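Local coordinates for arginase 1, mitochondrial (PDB 6VSU), which hydrolyses L-arginine to urea and L-ornithine with two manganese ions per subunit, and also converts agmatine to putrescine, working as a homohexamer, at residues R202-Q206 against E207-Q211; H180-S183 against F184-M188. One frame throughout, in Å; residues are numbered along the deposited sequence.

In the fold
Along the chain, contact 2 comes first: after strand 158-163 a long loop carrying metal and ornithine ligands runs through His180 and turns into helix 183-189, where residues 180-183 meet 184-188. The chain then runs through strand 193-201, next to 158-163 in the parallel sheet, and contact 1 follows it, where the loop 202-206 enters helix 206-215. The two are in series, neither enclosing nor crossing the other, and each closes just one turn at a helix start. Their centres lie 13 Å apart, and they touch where Gln211 NE2 packs 3.9 Å from Ala185 CB. Each follows a strand of the sheet, and their loops carry ornithine-binding residues, His180 and Ser203.

Contact 1: residues R202-Q206 against E207-Q211; sequences RSINQ and EGREQ
Asn205 and Gln206 open helix 206-215 with two i to i+4 bonds, Arg209 N to Asn205 O at 3.1 Å and Glu210 N to Gln206 O at 2.8 Å, the second almost straight at 177°. Asn205 also caps the helix with its side chain. With chi1 at 63°, CG sits between the backbone N and the carbonyl carbon, which swings the amide back over the first turn; OD1 accepts from Gly208 N at 3.1 Å, the donor tilted 22° from the amide carbonyl plane. Ile204 covers the inner side of this turn. Its CD1 rests 4.0 Å from Gly208 C, the glycine leaving room for Ile204 CG1, while CG2 lies over one face of the Arg209 guanidinium, 3.7 Å from NH2 and toward the group's rim. The arginine chain, extended from CG to NE, crosses the isoleucine at about a right angle. A water bridges the same two residues, lying close to Ile204 O and accepting from Arg209 NH2 at 3.0 Å, and NH1 makes a salt bridge to Glu221. An alanine at Ile204 would probably leave a gap beside Gly208 and take the CG2 packing from one face of the Arg209 guanidinium, leaving it to its polar partners. On the outer side, Gln206 bends at chi2 so that OE1 comes 3.6 Å from Arg209 CD. Glu207 leads away from the turn, and its OE2 accepts a hydrogen bond from Asp171 N. Ser203, just before the turn, binds L-ornithine, and Asn78 of a neighbouring subunit packs on Asn205. This is an Asn N-cap at the strand-to-helix turn following strand 193-201 of the arginase fold, on the rim of the ornithine site.

Contact 2: residues H180-S183 against F184-M188; sequences HASS and FARIM. With ORN (L-ornithine), chain B.
The start of helix 183-189, reached directly from the ornithine pocket, is built on the carbonyls of Ser182 and Ser183. Ser182 O accepts from Arg186 N at 3.1 Å, with an N-H...O angle of 169°, and takes a second, weak bond from Ala185 N. Ser183 O receives Ile187 N at 3.0 Å. Ser182 occupies the N-cap position, yet its hydroxyl makes no capping bond and is held instead by Tyr170 O and Phe173 N of the preceding loop. Here the arginase fold passes from its ligand-binding loop into the helix: His180, two residues before the N-cap, lays one ring face against the bound L-ornithine, with His180 CE1 3.9 Å from ornithine NE, while its ring nitrogens bond to Glu292 and Ser56. Arg186 doubles back through bends at chi2 and chi3 (-68° and 82°), bringing NH1 to 3.8 Å from Ser182 CB and one guanidinium face over Ser182 O; NH1 bonds to Asp171 O and Lys177 O, and NH2 makes a salt bridge to Glu189. Ser183 OG, bonded to His140 O, stands 3.7 Å from Phe184 CD1, whose ring stacks on His162 and meets the manganese ligand His140 edge-to-face.

Contact 1: residues R202-Q206 against E207-Q211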
ATOM      1  N   ARG E 202     -19.912   4.021 -19.721  1.00 20.47           N
ATOM      2  CA  ARG E 202     -20.782   4.051 -18.520  1.00 21.02           C
ATOM      3  C   ARG E 202     -20.674   5.392 -17.799  1.00 21.33           C
ATOM      4  O   ARG E 202     -21.175   5.503 -16.671  1.00 22.04           O
ATOM      5  CB  ARG E 202     -20.415   2.869 -17.632  1.00 20.62           C
ATOM      6  CG  ARG E 202     -18.917   2.741 -17.413  1.00 20.44           C
ATOM      7  CD  ARG E 202     -18.594   1.475 -16.697  1.00 20.48           C
ATOM      8  NE  ARG E 202     -17.252   1.434 -16.216  1.00 19.75           N
ATOM      9  CZ  ARG E 202     -16.183   1.073 -16.902  1.00 19.48           C
ATOM     10  NH1 ARG E 202     -16.252   0.792 -18.183  1.00 18.95           N
ATOM     11  NH2 ARG E 202     -15.008   1.017 -16.288  1.00 20.02           N
ATOM     12  N   SER E 203     -20.019   6.371 -18.413  1.00 21.13           N
ATOM     13  CA  SER E 203     -19.948   7.757 -17.921  1.00 21.92           C
ATOM     14  C   SER E 203     -20.172   8.659 -19.128  1.00 22.79           C
ATOM     15  O   SER E 203     -19.242   8.867 -19.940  1.00 21.75           O
ATOM     16  CB  SER E 203     -18.626   8.041 -17.205  1.00 21.80           C
ATOM     17  OG  SER E 203     -18.536   9.423 -16.841  1.00 21.70           O
ATOM     18  N   ILE E 204     -21.390   9.163 -19.267  1.00 23.93           N
ATOM     19  CA  ILE E 204     -21.767   9.985 -20.438  1.00 24.49           C
ATOM     20  C   ILE E 204     -22.908  10.889 -20.010  1.00 25.95           C
ATOM     21  O   ILE E 204     -23.732  10.495 -19.122  1.00 25.73           O
ATOM     22  CB  ILE E 204     -22.110   9.060 -21.624  1.00 25.04           C
ATOM     23  CG1 ILE E 204     -22.507   9.846 -22.876  1.00 25.56           C
ATOM     24  CG2 ILE E 204     -23.192   8.059 -21.273  1.00 25.93           C
ATOM     25  CD1 ILE E 204     -22.521   8.991 -24.104  1.00 25.58           C
ATOM     26  N   ASN E 205     -22.941  12.072 -20.587  1.00 26.78           N
ATOM     27  CA  ASN E 205     -24.002  13.052 -20.262  1.00 29.55           C
ATOM     28  C   ASN E 205     -24.704  13.452 -21.550  1.00 31.46           C
ATOM     29  O   ASN E 205     -24.336  12.927 -22.591  1.00 30.83           O
ATOM     30  CB  ASN E 205     -23.422  14.232 -19.497  1.00 29.77           C
ATOM     31  CG  ASN E 205     -22.395  15.045 -20.249  1.00 29.73           C
ATOM     32  OD1 ASN E 205     -22.028  14.784 -21.403  1.00 30.04           O
ATOM     33  ND2 ASN E 205     -21.967  16.102 -19.614  1.00 30.39           N
ATOM     34  N   GLN E 206     -25.635  14.390 -21.471  1.00 35.23           N
ATOM     35  CA  GLN E 206     -26.440  14.799 -22.636  1.00 38.22           C
ATOM     36  C   GLN E 206     -25.497  15.284 -23.738  1.00 37.08           C
ATOM     37  O   GLN E 206     -25.696  14.779 -24.869  1.00 35.82           O
ATOM     38  CB  GLN E 206     -27.540  15.800 -22.311  1.00 43.03           C
ATOM     39  CG  GLN E 206     -28.685  15.752 -23.342  1.00 48.53           C
ATOM     40  CD  GLN E 206     -29.152  14.360 -23.775  1.00 51.69           C
ATOM     41  OE1 GLN E 206     -29.435  13.455 -22.977  1.00 52.76           O
ATOM     42  NE2 GLN E 206     -29.202  14.144 -25.080  1.00 57.36           N
ATOM     43  N   GLU E 207     -24.486  16.119 -23.421  1.00 35.74           N
ATOM     44  CA  GLU E 207     -23.500  16.582 -24.436  1.00 35.17           C
ATOM     45  C   GLU E 207     -22.878  15.364 -25.144  1.00 31.52           C
ATOM     46  O   GLU E 207     -22.798  15.365 -26.344  1.00 31.26           O
ATOM     47  CB  GLU E 207     -22.426  17.547 -23.895  1.00 37.05           C
ATOM     48  CG  GLU E 207     -21.509  18.074 -25.020  1.00 39.04           C
ATOM     49  CD  GLU E 207     -20.355  19.064 -24.795  1.00 40.56           C
ATOM     50  OE1 GLU E 207     -20.296  19.681 -23.707  1.00 41.53           O
ATOM     51  OE2 GLU E 207     -19.523  19.249 -25.764  1.00 38.89           O
ATOM     52  N   GLY E 208     -22.490  14.324 -24.444  1.00 29.15           N
ATOM     53  CA  GLY E 208     -21.915  13.140 -25.087  1.00 27.76           C
ATOM     54  C   GLY E 208     -22.901  12.451 -26.037  1.00 27.82           C
ATOM     55  O   GLY E 208     -22.419  11.926 -27.093  1.00 26.74           O
ATOM     56  N   ARG E 209     -24.163  12.297 -25.614  1.00 27.84           N
ATOM     57  CA  ARG E 209     -25.220  11.636 -26.432  1.00 29.04           C
ATOM     58  C   ARG E 209     -25.526  12.469 -27.685  1.00 29.98           C
ATOM     59  O   ARG E 209     -25.557  11.893 -28.771  1.00 29.68           O
ATOM     60  CB  ARG E 209     -26.473  11.390 -25.585  1.00 30.73           C
ATOM     61  CG  ARG E 209     -26.261  10.465 -24.395  1.00 30.81           C
ATOM     62  CD  ARG E 209     -27.446  10.439 -23.448  1.00 33.71           C
ATOM     63  NE  ARG E 209     -27.223   9.640 -22.253  1.00 34.00           N
ATOM     64  CZ  ARG E 209     -27.105   8.325 -22.265  1.00 34.16           C
ATOM     65  NH1 ARG E 209     -27.176   7.676 -23.409  1.00 34.78           N
ATOM     66  NH2 ARG E 209     -26.900   7.661 -21.146  1.00 34.04           N
ATOM     67  N   GLU E 210     -25.692  13.783 -27.518  1.00 30.47           N
ATOM     68  CA  GLU E 210     -25.920  14.747 -28.625  1.00 32.20           C
ATOM     69  C   GLU E 210     -24.765  14.750 -29.638  1.00 29.38           C
ATOM     70  O   GLU E 210     -25.027  14.639 -30.848  1.00 28.68           O
ATOM     71  CB  GLU E 210     -26.129  16.147 -28.088  1.00 35.57           C
ATOM     72  CG  GLU E 210     -27.543  16.293 -27.648  1.00 40.28           C
ATOM     73  CD  GLU E 210     -28.488  16.068 -28.835  1.00 44.51           C
ATOM     74  OE1 GLU E 210     -28.140  16.545 -29.998  1.00 47.52           O
ATOM     75  OE2 GLU E 210     -29.525  15.376 -28.620  1.00 46.16           O
ATOM     76  N   GLN E 211     -23.541  14.786 -29.147  1.00 26.70           N
ATOM     77  CA  GLN E 211     -22.339  14.685 -30.016  1.00 25.45           C
ATOM     78  C   GLN E 211     -22.348  13.330 -30.757  1.00 24.20           C
ATOM     79  O   GLN E 211     -22.009  13.317 -31.956  1.00 23.83           O
ATOM     80  CB  GLN E 211     -21.033  14.927 -29.220  1.00 23.94           C
ATOM     81  CG  GLN E 211     -20.848  16.381 -28.821  1.00 24.79           C
ATOM     82  CD  GLN E 211     -20.231  17.243 -29.904  1.00 25.46           C
ATOM     83  OE1 GLN E 211     -20.967  17.823 -30.692  1.00 26.68           O
ATOM     84  NE2 GLN E 211     -18.889  17.286 -29.993  1.00 24.58           N
TER
HETATM   85  O   HOH W   1     -25.993   9.244 -18.790  1.00 32.93           O

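Contact 2: residues H180-S183 against F184-M188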
ATOM      1  N   HIS E 180      -8.208  15.165 -23.463  1.00 21.22           N
ATOM      2  CA  HIS E 180      -8.376  13.715 -23.625  1.00 20.06           C
ATOM      3  C   HIS E 180      -9.862  13.385 -23.744  1.00 21.09           C
ATOM      4  O   HIS E 180     -10.131  12.307 -24.202  1.00 21.52           O
ATOM      5  CB  HIS E 180      -7.671  12.951 -22.507  1.00 19.93           C
ATOM      6  CG  HIS E 180      -8.240  13.052 -21.129  1.00 20.10           C
ATOM      7  ND1 HIS E 180      -7.966  12.100 -20.171  1.00 19.61           N
ATOM      8  CD2 HIS E 180      -9.020  13.969 -20.532  1.00 21.18           C
ATOM      9  CE1 HIS E 180      -8.543  12.461 -19.029  1.00 20.67           C
ATOM     10  NE2 HIS E 180      -9.192  13.585 -19.213  1.00 21.37           N
ATOM     11  N   ALA E 181     -10.784  14.256 -23.333  1.00 21.92           N
ATOM     12  CA  ALA E 181     -12.227  13.969 -23.408  1.00 22.57           C
ATOM     13  C   ALA E 181     -12.849  14.547 -24.706  1.00 22.60           C
ATOM     14  O   ALA E 181     -14.085  14.534 -24.861  1.00 22.32           O
ATOM     15  CB  ALA E 181     -12.871  14.534 -22.161  1.00 24.04           C
ATOM     16  N   SER E 182     -12.021  15.037 -25.627  1.00 22.51           N
ATOM     17  CA  SER E 182     -12.495  15.608 -26.918  1.00 22.68           C
ATOM     18  C   SER E 182     -11.856  14.905 -28.126  1.00 22.43           C
ATOM     19  O   SER E 182     -12.126  15.321 -29.261  1.00 22.73           O
ATOM     20  CB  SER E 182     -12.211  17.084 -26.915  1.00 22.82           C
ATOM     21  OG  SER E 182     -13.066  17.757 -26.016  1.00 22.81           O
ATOM     22  N   SER E 183     -11.024  13.885 -27.946  1.00 22.56           N
ATOM     23  CA  SER E 183     -10.184  13.445 -29.081  1.00 23.41           C
ATOM     24  C   SER E 183     -11.055  12.784 -30.170  1.00 23.39           C
ATOM     25  O   SER E 183     -10.697  12.914 -31.388  1.00 22.41           O
ATOM     26  CB  SER E 183      -9.045  12.612 -28.660  1.00 23.52           C
ATOM     27  OG  SER E 183      -9.494  11.702 -27.746  1.00 25.37           O
ATOM     28  N   PHE E 184     -12.199  12.206 -29.803  1.00 22.42           N
ATOM     29  CA  PHE E 184     -13.078  11.508 -30.788  1.00 22.20           C
ATOM     30  C   PHE E 184     -13.984  12.530 -31.490  1.00 22.94           C
ATOM     31  O   PHE E 184     -14.377  12.288 -32.599  1.00 23.49           O
ATOM     32  CB  PHE E 184     -13.779  10.323 -30.121  1.00 21.98           C
ATOM     33  CG  PHE E 184     -12.804   9.198 -29.939  1.00 21.47           C
ATOM     34  CD1 PHE E 184     -11.961   9.186 -28.853  1.00 21.80           C
ATOM     35  CD2 PHE E 184     -12.655   8.225 -30.917  1.00 21.73           C
ATOM     36  CE1 PHE E 184     -10.988   8.205 -28.739  1.00 21.13           C
ATOM     37  CE2 PHE E 184     -11.683   7.250 -30.814  1.00 21.17           C
ATOM     38  CZ  PHE E 184     -10.852   7.252 -29.716  1.00 21.54           C
ATOM     39  N   ALA E 185     -14.223  13.690 -30.900  1.00 23.08           N
ATOM     40  CA  ALA E 185     -14.830  14.828 -31.603  1.00 24.37           C
ATOM     41  C   ALA E 185     -13.832  15.323 -32.658  1.00 24.18           C
ATOM     42  O   ALA E 185     -14.182  15.435 -33.840  1.00 24.81           O
ATOM     43  CB  ALA E 185     -15.253  15.895 -30.612  1.00 25.14           C
ATOM     44  N   ARG E 186     -12.582  15.512 -32.289  1.00 23.31           N
ATOM     45  CA  ARG E 186     -11.561  15.913 -33.276  1.00 23.46           C
ATOM     46  C   ARG E 186     -11.558  14.900 -34.429  1.00 23.17           C
ATOM     47  O   ARG E 186     -11.509  15.323 -35.603  1.00 24.13           O
ATOM     48  CB  ARG E 186     -10.172  16.068 -32.654  1.00 22.48           C
ATOM     49  CG  ARG E 186     -10.071  17.150 -31.577  1.00 22.99           C
ATOM     50  CD  ARG E 186     -10.226  18.596 -32.020  1.00 24.30           C
ATOM     51  NE  ARG E 186     -11.631  18.957 -32.143  1.00 25.72           N
ATOM     52  CZ  ARG E 186     -12.417  19.333 -31.113  1.00 26.50           C
ATOM     53  NH1 ARG E 186     -11.934  19.393 -29.869  1.00 25.73           N
ATOM     54  NH2 ARG E 186     -13.698  19.611 -31.326  1.00 27.36           N
ATOM     55  N   ILE E 187     -11.575  13.617 -34.122  1.00 22.23           N
ATOM     56  CA  ILE E 187     -11.468  12.564 -35.164  1.00 22.41           C
ATOM     57  C   ILE E 187     -12.725  12.600 -36.063  1.00 23.64           C
ATOM     58  O   ILE E 187     -12.580  12.464 -37.294  1.00 23.28           O
ATOM     59  CB  ILE E 187     -11.226  11.192 -34.504  1.00 21.23           C
ATOM     60  CG1 ILE E 187      -9.798  11.012 -33.988  1.00 20.18           C
ATOM     61  CG2 ILE E 187     -11.597  10.066 -35.448  1.00 21.50           C
ATOM     62  CD1 ILE E 187      -9.654   9.779 -33.082  1.00 19.10           C
ATOM     63  N   MET E 188     -13.923  12.729 -35.488  1.00 24.08           N
ATOM     64  CA  MET E 188     -15.150  12.676 -36.310  1.00 25.11           C
ATOM     65  C   MET E 188     -15.230  13.972 -37.134  1.00 27.29           C
ATOM     66  O   MET E 188     -15.632  13.872 -38.293  1.00 28.87           O
ATOM     67  CB  MET E 188     -16.409  12.419 -35.482  1.00 25.12           C
ATOM     68  CG  MET E 188     -16.499  11.034 -34.812  1.00 24.19           C
ATOM     69  SD  MET E 188     -16.067   9.586 -35.857  1.00 24.06           S
ATOM     70  CE  MET E 188     -17.594   9.526 -36.786  1.00 25.73           C
TER
HETATM   71  N   ORN B 404     -15.017  14.003 -16.061  1.00 57.38           N
HETATM   72  CA  ORN B 404     -14.693  13.627 -17.460  1.00 58.61           C
HETATM   73  CB  ORN B 404     -13.798  12.389 -17.471  1.00 56.00           C
HETATM   74  CG  ORN B 404     -13.035  12.172 -18.765  1.00 52.19           C
HETATM   75  CD  ORN B 404     -12.148  10.942 -18.716  1.00 55.29           C
HETATM   76  NE  ORN B 404     -11.723  10.425 -20.014  1.00 51.28           N
HETATM   77  C   ORN B 404     -15.985  13.350 -18.239  1.00 61.89           C
HETATM   78  O   ORN B 404     -17.037  13.810 -17.794  1.00 50.57           O
HETATM   79  OXT ORN B 404     -15.879  12.690 -19.270  1.00 55.04           O